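Local structure of nitrite oxidoreductase subunit C (Kuenenia stuttgartiensis, 7B04) at residues C[135-140]-C[160-165]; C[153-158]-C[236-241]; C[232-237]-C[248-253]; C[288-293]-C[310-315]. The protein binds heme b and calcium as subunit C of the nitrite oxidoreductase complex and probably serves in electron transfer. One frame throughout, in Å; residues are numbered along the deposited sequence.

Contact 1: C[135-140]-C[160-165]. With HEM (protoporphyrin IX containing Fe), chain B.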
# COMPACT_ATOMS: atom_id res chain seq x y z
N ALA C 135 48.09 10.99 -8.73
CA ALA C 135 48.80 10.26 -7.70
C ALA C 135 50.27 10.09 -8.06
O ALA C 135 50.63 9.95 -9.23
CB ALA C 135 48.18 8.88 -7.45
N LEU C 136 51.10 10.10 -7.03
CA LEU C 136 52.52 9.79 -7.13
C LEU C 136 52.83 8.61 -6.23
O LEU C 136 52.16 8.39 -5.22
CB LEU C 136 53.38 10.99 -6.72
CG LEU C 136 53.20 12.26 -7.55
CD1 LEU C 136 53.94 13.42 -6.90
CD2 LEU C 136 53.67 12.05 -8.97
N MET C 137 53.83 7.83 -6.62
CA MET C 137 54.18 6.64 -5.87
C MET C 137 55.69 6.51 -5.80
O MET C 137 56.40 6.88 -6.74
CB MET C 137 53.54 5.37 -6.44
CG MET C 137 54.17 4.77 -7.67
SD MET C 137 53.29 3.25 -8.04
CE MET C 137 54.43 2.46 -9.16
N PHE C 138 56.16 6.00 -4.67
CA PHE C 138 57.58 5.90 -4.40
C PHE C 138 57.88 4.52 -3.85
O PHE C 138 57.08 3.97 -3.07
CB PHE C 138 58.01 6.95 -3.37
CG PHE C 138 57.75 8.36 -3.79
CD1 PHE C 138 58.72 9.09 -4.45
CD2 PHE C 138 56.53 8.95 -3.52
CE1 PHE C 138 58.48 10.39 -4.83
CE2 PHE C 138 56.28 10.26 -3.90
CZ PHE C 138 57.26 10.97 -4.56
N PRO C 139 59.01 3.92 -4.22
CA PRO C 139 59.39 2.67 -3.57
C PRO C 139 59.78 2.99 -2.15
O PRO C 139 60.45 3.99 -1.88
CB PRO C 139 60.59 2.19 -4.39
CG PRO C 139 60.54 3.00 -5.67
CD PRO C 139 59.97 4.31 -5.26
N LEU C 140 59.37 2.14 -1.22
CA LEU C 140 59.69 2.35 0.18
C LEU C 140 61.01 1.64 0.47
O LEU C 140 61.16 0.44 0.20
CB LEU C 140 58.54 1.88 1.07
CG LEU C 140 58.70 1.46 2.52
CD1 LEU C 140 59.07 2.66 3.36
CD2 LEU C 140 57.37 0.89 2.98
N LYS C 160 57.45 -6.36 -2.06
CA LYS C 160 58.14 -5.17 -2.55
C LYS C 160 57.18 -4.00 -2.41
O LYS C 160 56.59 -3.53 -3.40
CB LYS C 160 58.61 -5.36 -3.99
CG LYS C 160 59.72 -6.40 -4.15
CD LYS C 160 60.17 -6.53 -5.60
CE LYS C 160 61.36 -7.46 -5.73
NZ LYS C 160 61.02 -8.87 -5.41
N PRO C 161 56.98 -3.51 -1.19
CA PRO C 161 55.93 -2.51 -0.94
C PRO C 161 56.28 -1.15 -1.52
O PRO C 161 57.43 -0.85 -1.86
CB PRO C 161 55.85 -2.46 0.58
CG PRO C 161 57.22 -2.84 1.03
CD PRO C 161 57.72 -3.84 0.03
N VAL C 162 55.25 -0.30 -1.61
CA VAL C 162 55.34 1.02 -2.23
C VAL C 162 54.45 1.99 -1.46
O VAL C 162 53.44 1.59 -0.86
CB VAL C 162 54.94 0.94 -3.73
CG1 VAL C 162 54.61 2.31 -4.32
CG2 VAL C 162 56.03 0.27 -4.55
N ASN C 163 54.83 3.26 -1.47
CA ASN C 163 54.06 4.34 -0.86
C ASN C 163 53.32 5.09 -1.96
O ASN C 163 53.88 5.37 -3.02
CB ASN C 163 54.96 5.30 -0.08
CG ASN C 163 54.21 6.09 0.98
OD1 ASN C 163 54.83 6.76 1.81
ND2 ASN C 163 52.89 6.01 0.96
N LEU C 164 52.06 5.43 -1.69
CA LEU C 164 51.20 6.11 -2.66
C LEU C 164 50.67 7.41 -2.06
O LEU C 164 50.32 7.46 -0.88
CB LEU C 164 50.01 5.22 -3.05
CG LEU C 164 50.08 4.04 -4.03
CD1 LEU C 164 50.36 4.51 -5.44
CD2 LEU C 164 51.08 2.98 -3.58
N TRP C 165 50.62 8.45 -2.89
CA TRP C 165 50.01 9.73 -2.53
C TRP C 165 48.89 9.99 -3.53
O TRP C 165 49.16 10.32 -4.69
CB TRP C 165 51.02 10.87 -2.57
CG TRP C 165 52.18 10.74 -1.63
CD1 TRP C 165 52.33 9.83 -0.63
CD2 TRP C 165 53.36 11.55 -1.62
NE1 TRP C 165 53.53 10.02 0.01
CE2 TRP C 165 54.18 11.08 -0.58
CE3 TRP C 165 53.80 12.63 -2.39
CZ2 TRP C 165 55.42 11.65 -0.29
CZ3 TRP C 165 55.02 13.20 -2.10
CH2 TRP C 165 55.82 12.70 -1.06
CHA HEM B . 44.22 1.65 -8.05
CHB HEM B . 45.99 -1.29 -11.51
CHC HEM B . 49.78 1.73 -11.91
CHD HEM B . 48.10 4.59 -8.32
C1A HEM B . 44.41 0.55 -8.87
C2A HEM B . 43.67 -0.69 -8.82
C3A HEM B . 44.15 -1.50 -9.78
C4A HEM B . 45.22 -0.82 -10.46
CMA HEM B . 43.66 -2.93 -10.11
CAA HEM B . 42.51 -0.96 -7.84
CBA HEM B . 42.86 -2.08 -6.87
CGA HEM B . 43.50 -1.50 -5.64
O1A HEM B . 44.43 -2.14 -5.09
O2A HEM B . 43.09 -0.38 -5.24
C1B HEM B . 47.15 -0.70 -11.98
C2B HEM B . 47.92 -1.10 -13.14
C3B HEM B . 48.98 -0.26 -13.25
C4B HEM B . 48.90 0.69 -12.16
CMB HEM B . 47.53 -2.29 -14.04
CAB HEM B . 50.11 -0.22 -14.31
CBB HEM B . 50.11 -0.92 -15.45
C1C HEM B . 49.62 2.78 -11.02
C2C HEM B . 50.46 3.96 -10.96
C3C HEM B . 50.00 4.75 -9.98
C4C HEM B . 48.86 4.10 -9.37
CMC HEM B . 51.67 4.27 -11.88
CAC HEM B . 50.59 6.12 -9.57
CBC HEM B . 50.91 6.39 -8.30
C1D HEM B . 46.85 4.09 -8.00
C2D HEM B . 45.82 4.75 -7.21
C3D HEM B . 44.76 3.95 -7.14
C4D HEM B . 45.06 2.73 -7.88
CMD HEM B . 45.92 6.14 -6.55
CAD HEM B . 43.45 4.26 -6.39
CBD HEM B . 42.39 4.77 -7.36
CGD HEM B . 41.20 5.28 -6.58
O1D HEM B . 40.26 5.83 -7.21
O2D HEM B . 41.19 5.15 -5.33
NA HEM B . 45.35 0.43 -9.88
NB HEM B . 47.78 0.38 -11.41
NC HEM B . 48.65 2.89 -10.03
ND HEM B . 46.35 2.86 -8.40
FE HEM B . 47.06 1.40 -9.83
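Pro-161 meets Leu-140 just beyond the ends of the paired antiparallel strands, its CG 4.2 Å from Leu-140 CD2; it also packs on Pro-33 of the subunit A chain. Next along, Val-162 sends CG1 obliquely across to Met-137 CB at 3.9 Å, on the face that carries the heme pocket. Asn-163 forms a hydrogen-bonded pair with Phe-138 through two backbone bonds; its amide reaches past the pair, ND2 to Leu-236 O and OD1 taking Val-279 N. Leu-164 returns to the heme face, where CD1 lies 3.4 Å from Met-137 CB. The vinyl carbon CBC of the heme is 3.5 Å from Leu-164 CD1 and 3.4 Å from Met-137 CB, so both strands touch it. Trp-165 closes the pair through Leu-136, its N 2.8 Å from Leu-136 O. Its indole receives the edge of Phe-138, CE2 standing 3.6 Å above the plane and offset toward the rim, the ring planes at 52°. An alanine at Trp-165 would probably leave this Phe-138 edge without its aromatic face. Such a strand pair, apolar against heme on one face, is consistent with the beta-sandwich of DOMON-type heme b domains related to ethylbenzene dehydrogenase.

Contact 2: C[153-158]-C[236-241]. With HEM (protoporphyrin IX containing Fe), chain B.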
# COMPACT_ATOMS: atom_id res chain seq x y z
N PRO C 153 56.65 -1.49 -11.75
CA PRO C 153 55.98 -0.20 -11.58
C PRO C 153 54.46 -0.28 -11.56
O PRO C 153 53.80 0.76 -11.60
CB PRO C 153 56.46 0.58 -12.81
CG PRO C 153 56.63 -0.47 -13.85
CD PRO C 153 57.12 -1.70 -13.13
N ARG C 154 53.89 -1.49 -11.54
CA ARG C 154 52.44 -1.67 -11.47
C ARG C 154 52.01 -1.64 -10.00
O ARG C 154 51.59 -2.64 -9.41
CB ARG C 154 52.03 -2.96 -12.15
CG ARG C 154 52.35 -3.02 -13.63
CD ARG C 154 51.86 -4.32 -14.24
NE ARG C 154 52.23 -4.46 -15.64
CZ ARG C 154 51.93 -5.52 -16.39
NH1 ARG C 154 51.25 -6.52 -15.87
NH2 ARG C 154 52.31 -5.57 -17.66
N MET C 155 52.11 -0.44 -9.41
CA MET C 155 51.79 -0.22 -8.00
C MET C 155 52.58 -1.15 -7.09
O MET C 155 52.06 -1.66 -6.09
CB MET C 155 50.29 -0.37 -7.74
CG MET C 155 49.42 0.63 -8.45
SD MET C 155 47.69 0.21 -8.23
CE MET C 155 47.45 0.61 -6.51
N GLY C 156 53.85 -1.38 -7.42
CA GLY C 156 54.67 -2.28 -6.62
C GLY C 156 54.47 -3.73 -7.00
O GLY C 156 53.93 -4.08 -8.06
N ASP C 157 54.92 -4.61 -6.10
CA ASP C 157 54.72 -6.04 -6.25
C ASP C 157 54.87 -6.71 -4.89
O ASP C 157 55.20 -6.06 -3.89
CB ASP C 157 55.71 -6.62 -7.28
CG ASP C 157 55.28 -7.97 -7.82
OD1 ASP C 157 54.22 -8.47 -7.39
OD2 ASP C 157 56.00 -8.52 -8.67
N ARG C 158 54.61 -8.02 -4.86
CA ARG C 158 54.55 -8.76 -3.60
C ARG C 158 55.92 -8.79 -2.93
O ARG C 158 56.95 -9.00 -3.58
CB ARG C 158 54.07 -10.18 -3.85
CG ARG C 158 52.77 -10.28 -4.62
CD ARG C 158 51.62 -9.66 -3.85
NE ARG C 158 50.33 -9.93 -4.48
CZ ARG C 158 49.78 -9.15 -5.42
NH1 ARG C 158 50.41 -8.06 -5.82
NH2 ARG C 158 48.61 -9.47 -5.94
N LEU C 236 48.83 6.31 1.40
CA LEU C 236 48.46 4.91 1.35
C LEU C 236 49.59 4.07 0.76
O LEU C 236 50.52 4.60 0.15
CB LEU C 236 47.13 4.74 0.60
CG LEU C 236 46.90 5.05 -0.88
CD1 LEU C 236 45.43 4.79 -1.16
CD2 LEU C 236 47.24 6.48 -1.25
N ASN C 237 49.50 2.76 0.96
CA ASN C 237 50.52 1.80 0.53
C ASN C 237 49.94 0.74 -0.39
O ASN C 237 48.72 0.53 -0.43
CB ASN C 237 51.17 1.10 1.74
CG ASN C 237 52.24 1.94 2.40
OD1 ASN C 237 52.05 2.46 3.50
ND2 ASN C 237 53.38 2.08 1.73
N ALA C 238 50.82 0.07 -1.12
CA ALA C 238 50.42 -1.04 -1.98
C ALA C 238 51.61 -1.97 -2.20
O ALA C 238 52.76 -1.53 -2.25
CB ALA C 238 49.87 -0.54 -3.32
N GLU C 239 51.30 -3.26 -2.33
CA GLU C 239 52.26 -4.29 -2.71
C GLU C 239 51.84 -4.92 -4.04
O GLU C 239 51.82 -6.14 -4.17
CB GLU C 239 52.38 -5.37 -1.63
CG GLU C 239 53.28 -5.02 -0.45
CD GLU C 239 53.35 -6.13 0.58
OE1 GLU C 239 52.47 -7.02 0.55
OE2 GLU C 239 54.27 -6.12 1.43
N GLY C 240 51.49 -4.08 -5.00
CA GLY C 240 50.92 -4.52 -6.25
C GLY C 240 49.53 -3.95 -6.45
O GLY C 240 48.92 -3.37 -5.55
N PHE C 241 49.05 -4.09 -7.69
CA PHE C 241 47.71 -3.64 -8.01
C PHE C 241 46.69 -4.67 -7.53
O PHE C 241 46.95 -5.88 -7.55
CB PHE C 241 47.58 -3.32 -9.50
CG PHE C 241 47.60 -4.50 -10.45
CD1 PHE C 241 46.62 -5.49 -10.42
CD2 PHE C 241 48.59 -4.59 -11.41
CE1 PHE C 241 46.66 -6.56 -11.31
CE2 PHE C 241 48.63 -5.65 -12.29
CZ PHE C 241 47.66 -6.63 -12.25
CHA HEM B . 44.22 1.65 -8.05
CHB HEM B . 45.99 -1.29 -11.51
CHC HEM B . 49.78 1.73 -11.91
CHD HEM B . 48.10 4.59 -8.32
C1A HEM B . 44.41 0.55 -8.87
C2A HEM B . 43.67 -0.69 -8.82
C3A HEM B . 44.15 -1.50 -9.78
C4A HEM B . 45.22 -0.82 -10.46
CMA HEM B . 43.66 -2.93 -10.11
CAA HEM B . 42.51 -0.96 -7.84
CBA HEM B . 42.86 -2.08 -6.87
CGA HEM B . 43.50 -1.50 -5.64
O1A HEM B . 44.43 -2.14 -5.09
O2A HEM B . 43.09 -0.38 -5.24
C1B HEM B . 47.15 -0.70 -11.98
C2B HEM B . 47.92 -1.10 -13.14
C3B HEM B . 48.98 -0.26 -13.25
C4B HEM B . 48.90 0.69 -12.16
CMB HEM B . 47.53 -2.29 -14.04
CAB HEM B . 50.11 -0.22 -14.31
CBB HEM B . 50.11 -0.92 -15.45
C1C HEM B . 49.62 2.78 -11.02
C2C HEM B . 50.46 3.96 -10.96
C3C HEM B . 50.00 4.75 -9.98
C4C HEM B . 48.86 4.10 -9.37
CMC HEM B . 51.67 4.27 -11.88
CAC HEM B . 50.59 6.12 -9.57
CBC HEM B . 50.91 6.39 -8.30
C1D HEM B . 46.85 4.09 -8.00
C2D HEM B . 45.82 4.75 -7.21
C3D HEM B . 44.76 3.95 -7.14
C4D HEM B . 45.06 2.73 -7.88
CMD HEM B . 45.92 6.14 -6.55
CAD HEM B . 43.45 4.26 -6.39
CBD HEM B . 42.39 4.77 -7.36
CGD HEM B . 41.20 5.28 -6.58
O1D HEM B . 40.26 5.83 -7.21
O2D HEM B . 41.19 5.15 -5.33
NA HEM B . 45.35 0.43 -9.88
NB HEM B . 47.78 0.38 -11.41
NC HEM B . 48.65 2.89 -10.03
ND HEM B . 46.35 2.86 -8.40
FE HEM B . 47.06 1.40 -9.83
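Met-155 and Gly-240 join the loop 153-158 to the turn that follows strand 233-238, Gly-240 N donating to Met-155 O at 2.7 Å. A second, weak bond runs from Arg-158 NH1 to Glu-239 O at 2.9 Å; the bend at chi2 (-64°) turns CD back toward Glu-239 O, and NH1 beyond it reaches that oxygen. Arg-158 N is held in turn by Asp-157 OD1 beside it. Gly-156 and Gly-240 both adopt backbone angles suited to glycine.

The contact also carries an axial ligand of the heme iron. Arg-154 is the centre of an inverse gamma turn, and the next residue, Met-155, puts SD on the heme iron at 2.1 Å. Lys-305 NZ is the other protein ligand, and this methionine-lysine axial pair is the one known from the heme b subunit of ethylbenzene dehydrogenase.

Apolar packing surrounds the iron ligand. Met-155 CE approaches Ala-238 CB at 4.2 Å. Phe-241 brings CB 3.3 Å from the heme meso carbon CHB and CD2 3.7 Å from the methyl CMB. Arg-154 runs alongside, pointing the same way: its CB lies at the edge of the phenyl ring, 3.9 Å from CD2, while its CG packs 3.6 Å from the vinyl carbon CBB. The guanidinium ends beyond, in a salt bridge with Glu-41 and a hydrogen bond to Lys-35 O.

Contact 3: C[232-237]-C[248-253]. With CA (calcium ion), chain D.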
# COMPACT_ATOMS: atom_id res chain seq x y z
N ALA C 232 43.42 16.70 1.64
CA ALA C 232 43.16 16.62 0.21
C ALA C 232 43.88 15.48 -0.50
O ALA C 232 43.52 15.16 -1.64
CB ALA C 232 43.53 17.94 -0.47
N VAL C 233 44.87 14.86 0.14
CA VAL C 233 45.64 13.78 -0.47
C VAL C 233 45.68 12.63 0.53
O VAL C 233 45.97 12.84 1.71
CB VAL C 233 47.06 14.23 -0.84
CG1 VAL C 233 47.83 13.08 -1.49
CG2 VAL C 233 47.02 15.43 -1.78
N GLU C 234 45.45 11.42 0.05
CA GLU C 234 45.44 10.26 0.92
C GLU C 234 46.81 9.59 0.88
O GLU C 234 47.37 9.38 -0.20
CB GLU C 234 44.35 9.27 0.51
CG GLU C 234 44.24 8.05 1.42
CD GLU C 234 43.22 7.04 0.92
OE1 GLU C 234 42.64 6.32 1.76
OE2 GLU C 234 42.99 6.97 -0.30
N ASP C 235 47.34 9.27 2.06
CA ASP C 235 48.62 8.60 2.19
C ASP C 235 48.35 7.11 2.34
O ASP C 235 47.68 6.70 3.30
CB ASP C 235 49.40 9.15 3.38
CG ASP C 235 50.82 8.65 3.44
OD1 ASP C 235 51.59 8.92 2.49
OD2 ASP C 235 51.19 8.03 4.45
N LEU C 236 48.83 6.31 1.40
CA LEU C 236 48.46 4.91 1.35
C LEU C 236 49.59 4.07 0.76
O LEU C 236 50.52 4.60 0.15
CB LEU C 236 47.13 4.74 0.60
CG LEU C 236 46.90 5.05 -0.88
CD1 LEU C 236 45.43 4.79 -1.16
CD2 LEU C 236 47.24 6.48 -1.25
N ASN C 237 49.50 2.76 0.96
CA ASN C 237 50.52 1.80 0.53
C ASN C 237 49.94 0.74 -0.39
O ASN C 237 48.72 0.53 -0.43
CB ASN C 237 51.17 1.10 1.74
CG ASN C 237 52.24 1.94 2.40
OD1 ASN C 237 52.05 2.46 3.50
ND2 ASN C 237 53.38 2.08 1.73
N ASP C 248 47.01 4.00 8.27
CA ASP C 248 46.38 4.46 9.50
C ASP C 248 46.79 5.89 9.84
O ASP C 248 45.96 6.68 10.30
CB ASP C 248 46.74 3.51 10.65
CG ASP C 248 45.97 2.21 10.60
OD1 ASP C 248 44.73 2.24 10.73
OD2 ASP C 248 46.60 1.15 10.42
N HIS C 249 48.05 6.23 9.62
CA HIS C 249 48.61 7.54 9.93
C HIS C 249 48.83 8.30 8.62
O HIS C 249 49.76 7.99 7.87
CB HIS C 249 49.92 7.41 10.71
CG HIS C 249 50.34 8.68 11.39
ND1 HIS C 249 51.12 9.63 10.77
CD2 HIS C 249 50.10 9.15 12.64
CE1 HIS C 249 51.34 10.63 11.60
NE2 HIS C 249 50.73 10.36 12.74
N GLN C 250 47.98 9.29 8.36
CA GLN C 250 48.06 10.05 7.11
C GLN C 250 49.02 11.22 7.29
O GLN C 250 48.89 12.00 8.25
CB GLN C 250 46.68 10.57 6.71
CG GLN C 250 45.56 9.55 6.81
CD GLN C 250 45.57 8.58 5.65
OE1 GLN C 250 45.45 8.98 4.49
NE2 GLN C 250 45.70 7.30 5.95
N ASP C 251 49.97 11.35 6.37
CA ASP C 251 51.04 12.33 6.50
C ASP C 251 51.18 13.29 5.33
O ASP C 251 51.85 14.32 5.48
CB ASP C 251 52.39 11.62 6.71
CG ASP C 251 52.57 11.12 8.12
OD1 ASP C 251 52.84 9.91 8.30
OD2 ASP C 251 52.45 11.94 9.06
N VAL C 252 50.58 13.00 4.18
CA VAL C 252 50.71 13.84 3.00
C VAL C 252 49.49 14.75 2.90
O VAL C 252 48.36 14.34 3.22
CB VAL C 252 50.90 13.00 1.72
CG1 VAL C 252 49.68 12.14 1.45
CG2 VAL C 252 51.21 13.89 0.52
N ASP C 253 49.71 15.99 2.47
CA ASP C 253 48.65 16.96 2.22
C ASP C 253 48.94 17.65 0.89
O ASP C 253 49.96 17.38 0.24
CB ASP C 253 48.55 17.97 3.37
CG ASP C 253 47.19 18.63 3.45
OD1 ASP C 253 46.33 18.32 2.60
OD2 ASP C 253 46.98 19.44 4.37
CA CA D . 52.04 7.91 6.81
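Asp-235 points from strand 233-238 at the loop 248-253 and shares a calcium ion with it. Its CG stands anti to the backbone N (chi1 -171°), and the carboxylate beyond it binds the metal through OD2 at 2.5 Å. From the loop, His-249 O binds at 2.5 Å and Asp-251 OD1 at 2.6 Å; the ion is likely to offset the repulsion between the two carboxylates. Asp-251 OD1 also accepts a hydrogen bond from His-249 ND1, which approaches in the plane of its own ring but from above the carboxylate plane.

Behind the metal, Val-252 forms the apolar part. Its CG1 touches Asp-235 CB at 3.6 Å and Val-233 CG1, also at 3.6 Å, the two valines crossing at about a right angle. Val-233 rests as well against Trp-167 of the neighbouring strand 162-168 and Phe-267 of strand 262-270.

Gln-250 bends at chi2 (-78°) and returns its amide to the strand, where OE1 takes Asp-235 N at 3.1 Å with the donor 42° out of the carbonyl plane. An alanine at Gln-250 would probably leave Asp-235 N without this acceptor, making the backbone behind the metal ligand less firmly held.

Gln-247 OE1 and both carboxylate oxygens of Asp-278 complete six oxygen ligands, an arrangement consistent with a structural calcium site that ties a loop to a strand.

Contact 4: C[288-293]-C[310-315]. With HEM (protoporphyrin IX containing Fe), chain B.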
# COMPACT_ATOMS: atom_id res chain seq x y z
N TYR C 288 63.36 6.59 -6.92
CA TYR C 288 62.54 6.57 -8.12
C TYR C 288 61.12 6.98 -7.78
O TYR C 288 60.72 7.02 -6.61
CB TYR C 288 62.56 5.18 -8.78
CG TYR C 288 63.95 4.68 -9.15
CD1 TYR C 288 64.84 4.27 -8.16
CD2 TYR C 288 64.37 4.64 -10.47
CE1 TYR C 288 66.11 3.82 -8.48
CE2 TYR C 288 65.64 4.19 -10.80
CZ TYR C 288 66.51 3.78 -9.80
OH TYR C 288 67.77 3.34 -10.12
N PHE C 289 60.35 7.32 -8.81
CA PHE C 289 58.94 7.65 -8.63
C PHE C 289 58.16 7.24 -9.87
O PHE C 289 58.73 6.94 -10.92
CB PHE C 289 58.74 9.15 -8.32
CG PHE C 289 58.77 10.04 -9.53
CD1 PHE C 289 59.97 10.57 -9.98
CD2 PHE C 289 57.61 10.37 -10.20
CE1 PHE C 289 60.01 11.40 -11.08
CE2 PHE C 289 57.64 11.19 -11.31
CZ PHE C 289 58.84 11.71 -11.75
N ASN C 290 56.84 7.22 -9.73
CA ASN C 290 55.93 6.93 -10.83
C ASN C 290 54.67 7.76 -10.64
O ASN C 290 54.41 8.31 -9.57
CB ASN C 290 55.59 5.43 -10.89
CG ASN C 290 55.12 4.99 -12.26
OD1 ASN C 290 54.98 5.81 -13.17
ND2 ASN C 290 54.87 3.70 -12.41
N MET C 291 53.87 7.86 -11.71
CA MET C 291 52.79 8.82 -11.76
C MET C 291 51.56 8.20 -12.42
O MET C 291 51.66 7.25 -13.20
CB MET C 291 53.21 10.08 -12.54
CG MET C 291 52.24 11.24 -12.46
SD MET C 291 52.63 12.54 -13.64
CE MET C 291 54.18 13.14 -12.97
N ALA C 292 50.40 8.76 -12.08
CA ALA C 292 49.14 8.38 -12.72
C ALA C 292 48.16 9.54 -12.57
O ALA C 292 48.25 10.33 -11.62
CB ALA C 292 48.55 7.10 -12.12
N VAL C 293 47.22 9.63 -13.51
CA VAL C 293 46.22 10.69 -13.54
C VAL C 293 44.88 10.07 -13.90
O VAL C 293 44.81 9.11 -14.67
CB VAL C 293 46.61 11.80 -14.55
CG1 VAL C 293 45.49 12.81 -14.71
CG2 VAL C 293 47.90 12.49 -14.12
N GLN C 310 56.74 3.50 -16.65
CA GLN C 310 58.10 3.30 -16.18
C GLN C 310 58.34 4.03 -14.87
O GLN C 310 57.72 5.06 -14.59
CB GLN C 310 59.11 3.85 -17.19
CG GLN C 310 58.89 3.44 -18.63
CD GLN C 310 59.59 4.39 -19.59
OE1 GLN C 310 60.25 5.34 -19.17
NE2 GLN C 310 59.47 4.12 -20.88
N TRP C 311 59.23 3.47 -14.05
CA TRP C 311 59.77 4.20 -12.92
C TRP C 311 60.57 5.39 -13.44
O TRP C 311 61.27 5.30 -14.45
CB TRP C 311 60.66 3.30 -12.07
CG TRP C 311 59.90 2.34 -11.22
CD1 TRP C 311 59.77 0.99 -11.40
CD2 TRP C 311 59.15 2.66 -10.03
NE1 TRP C 311 58.99 0.45 -10.41
CE2 TRP C 311 58.60 1.45 -9.56
CE3 TRP C 311 58.90 3.84 -9.33
CZ2 TRP C 311 57.81 1.40 -8.41
CZ3 TRP C 311 58.12 3.79 -8.20
CH2 TRP C 311 57.58 2.57 -7.75
N HIS C 312 60.46 6.51 -12.74
CA HIS C 312 61.28 7.64 -13.15
C HIS C 312 62.30 7.98 -12.07
O HIS C 312 61.95 8.00 -10.89
CB HIS C 312 60.41 8.88 -13.44
CG HIS C 312 59.52 8.73 -14.62
ND1 HIS C 312 59.94 8.96 -15.91
CD2 HIS C 312 58.21 8.38 -14.72
CE1 HIS C 312 58.94 8.75 -16.75
NE2 HIS C 312 57.88 8.40 -16.05
N PRO C 313 63.55 8.25 -12.44
CA PRO C 313 64.55 8.56 -11.42
C PRO C 313 64.28 9.89 -10.75
O PRO C 313 63.75 10.83 -11.35
CB PRO C 313 65.87 8.60 -12.21
CG PRO C 313 65.58 7.86 -13.47
CD PRO C 313 64.14 8.15 -13.78
N LEU C 314 64.65 9.96 -9.47
CA LEU C 314 64.46 11.16 -8.67
C LEU C 314 65.72 11.41 -7.87
O LEU C 314 66.24 10.48 -7.25
CB LEU C 314 63.25 11.01 -7.74
CG LEU C 314 63.20 11.98 -6.56
CD1 LEU C 314 62.65 13.29 -7.05
CD2 LEU C 314 62.34 11.44 -5.43
N SER C 315 66.22 12.64 -7.88
CA SER C 315 67.39 13.02 -7.11
C SER C 315 67.09 14.24 -6.26
O SER C 315 66.44 15.18 -6.72
CB SER C 315 68.59 13.30 -8.02
OG SER C 315 69.71 13.74 -7.27
CHA HEM B . 44.22 1.65 -8.05
CHB HEM B . 45.99 -1.29 -11.51
CHC HEM B . 49.78 1.73 -11.91
CHD HEM B . 48.10 4.59 -8.32
C1A HEM B . 44.41 0.55 -8.87
C2A HEM B . 43.67 -0.69 -8.82
C3A HEM B . 44.15 -1.50 -9.78
C4A HEM B . 45.22 -0.82 -10.46
CMA HEM B . 43.66 -2.93 -10.11
CAA HEM B . 42.51 -0.96 -7.84
CBA HEM B . 42.86 -2.08 -6.87
CGA HEM B . 43.50 -1.50 -5.64
O1A HEM B . 44.43 -2.14 -5.09
O2A HEM B . 43.09 -0.38 -5.24
C1B HEM B . 47.15 -0.70 -11.98
C2B HEM B . 47.92 -1.10 -13.14
C3B HEM B . 48.98 -0.26 -13.25
C4B HEM B . 48.90 0.69 -12.16
CMB HEM B . 47.53 -2.29 -14.04
CAB HEM B . 50.11 -0.22 -14.31
CBB HEM B . 50.11 -0.92 -15.45
C1C HEM B . 49.62 2.78 -11.02
C2C HEM B . 50.46 3.96 -10.96
C3C HEM B . 50.00 4.75 -9.98
C4C HEM B . 48.86 4.10 -9.37
CMC HEM B . 51.67 4.27 -11.88
CAC HEM B . 50.59 6.12 -9.57
CBC HEM B . 50.91 6.39 -8.30
C1D HEM B . 46.85 4.09 -8.00
C2D HEM B . 45.82 4.75 -7.21
C3D HEM B . 44.76 3.95 -7.14
C4D HEM B . 45.06 2.73 -7.88
CMD HEM B . 45.92 6.14 -6.55
CAD HEM B . 43.45 4.26 -6.39
CBD HEM B . 42.39 4.77 -7.36
CGD HEM B . 41.20 5.28 -6.58
O1D HEM B . 40.26 5.83 -7.21
O2D HEM B . 41.19 5.15 -5.33
NA HEM B . 45.35 0.43 -9.88
NB HEM B . 47.78 0.38 -11.41
NC HEM B . 48.65 2.89 -10.03
ND HEM B . 46.35 2.86 -8.40
FE HEM B . 47.06 1.40 -9.83
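Phe-289 and His-312 form a hydrogen-bonded pair of this hairpin, each backbone N donating to the other's O. From CB, the phenylalanine turns CG between its backbone N and carbonyl carbon (chi1 80°), which leads the ring back over the partner strand. CG passes His-312 O at 4.0 Å. CD1 comes nearer to that oxygen, 3.4 Å, and also meets Leu-314 CB at 4.0 Å, close to the ring plane. CE1 lies 3.5 Å from His-312 CB and 3.8 Å from Pro-313 O, the oxygen standing at the ring's edge. At the tip, CZ is 3.7 Å from the same His-312 CB, which sits over the face in a CH-pi contact, 25° off the ring normal.

On the face of Tyr-288 and Pro-313, Tyr-288 CB lies 3.9 Å from Trp-311 CE3. Trp-311 NE1 is hydrogen-bonded to Phe-151 O and His-312 NE2 to Ser-308 OG. The next residue after Phe-289, Asn-290, has ND2 3.3 Å from the heme methyl CMC.

Around this hairpin, strand 133-139 runs antiparallel to 286-294, with Phe-138 against Phe-289, and strand 49-53 runs parallel to 306-316; Leu-49 and, from strand 97-104, Ile-100 also touch the Phe-289 ring.

Contacts 1 and 4 are buried strand pairings, and strands 133-139 and 286-294 are themselves neighbours through backbone bonds such as Met-137 O to Asn-290 N. Contacts 2 and 3 are only partly buried and join loops to strand 233-238 or to the turn just after it, sharing Leu-236 and Asn-237; that strand in turn pairs with 162-168 of contact 1. The chemistry follows the position: backbone hydrogen bonds with aromatic and aliphatic packing in the strand pairs, metal coordination where loops close on the strand. Iron is held in contact 2 by sulphur, calcium in contact 3 by oxygens. Contacts 1, 2 and 4 all touch the heme, whereas contacts 3 and 4 have centres about 18 Å apart and do not meet.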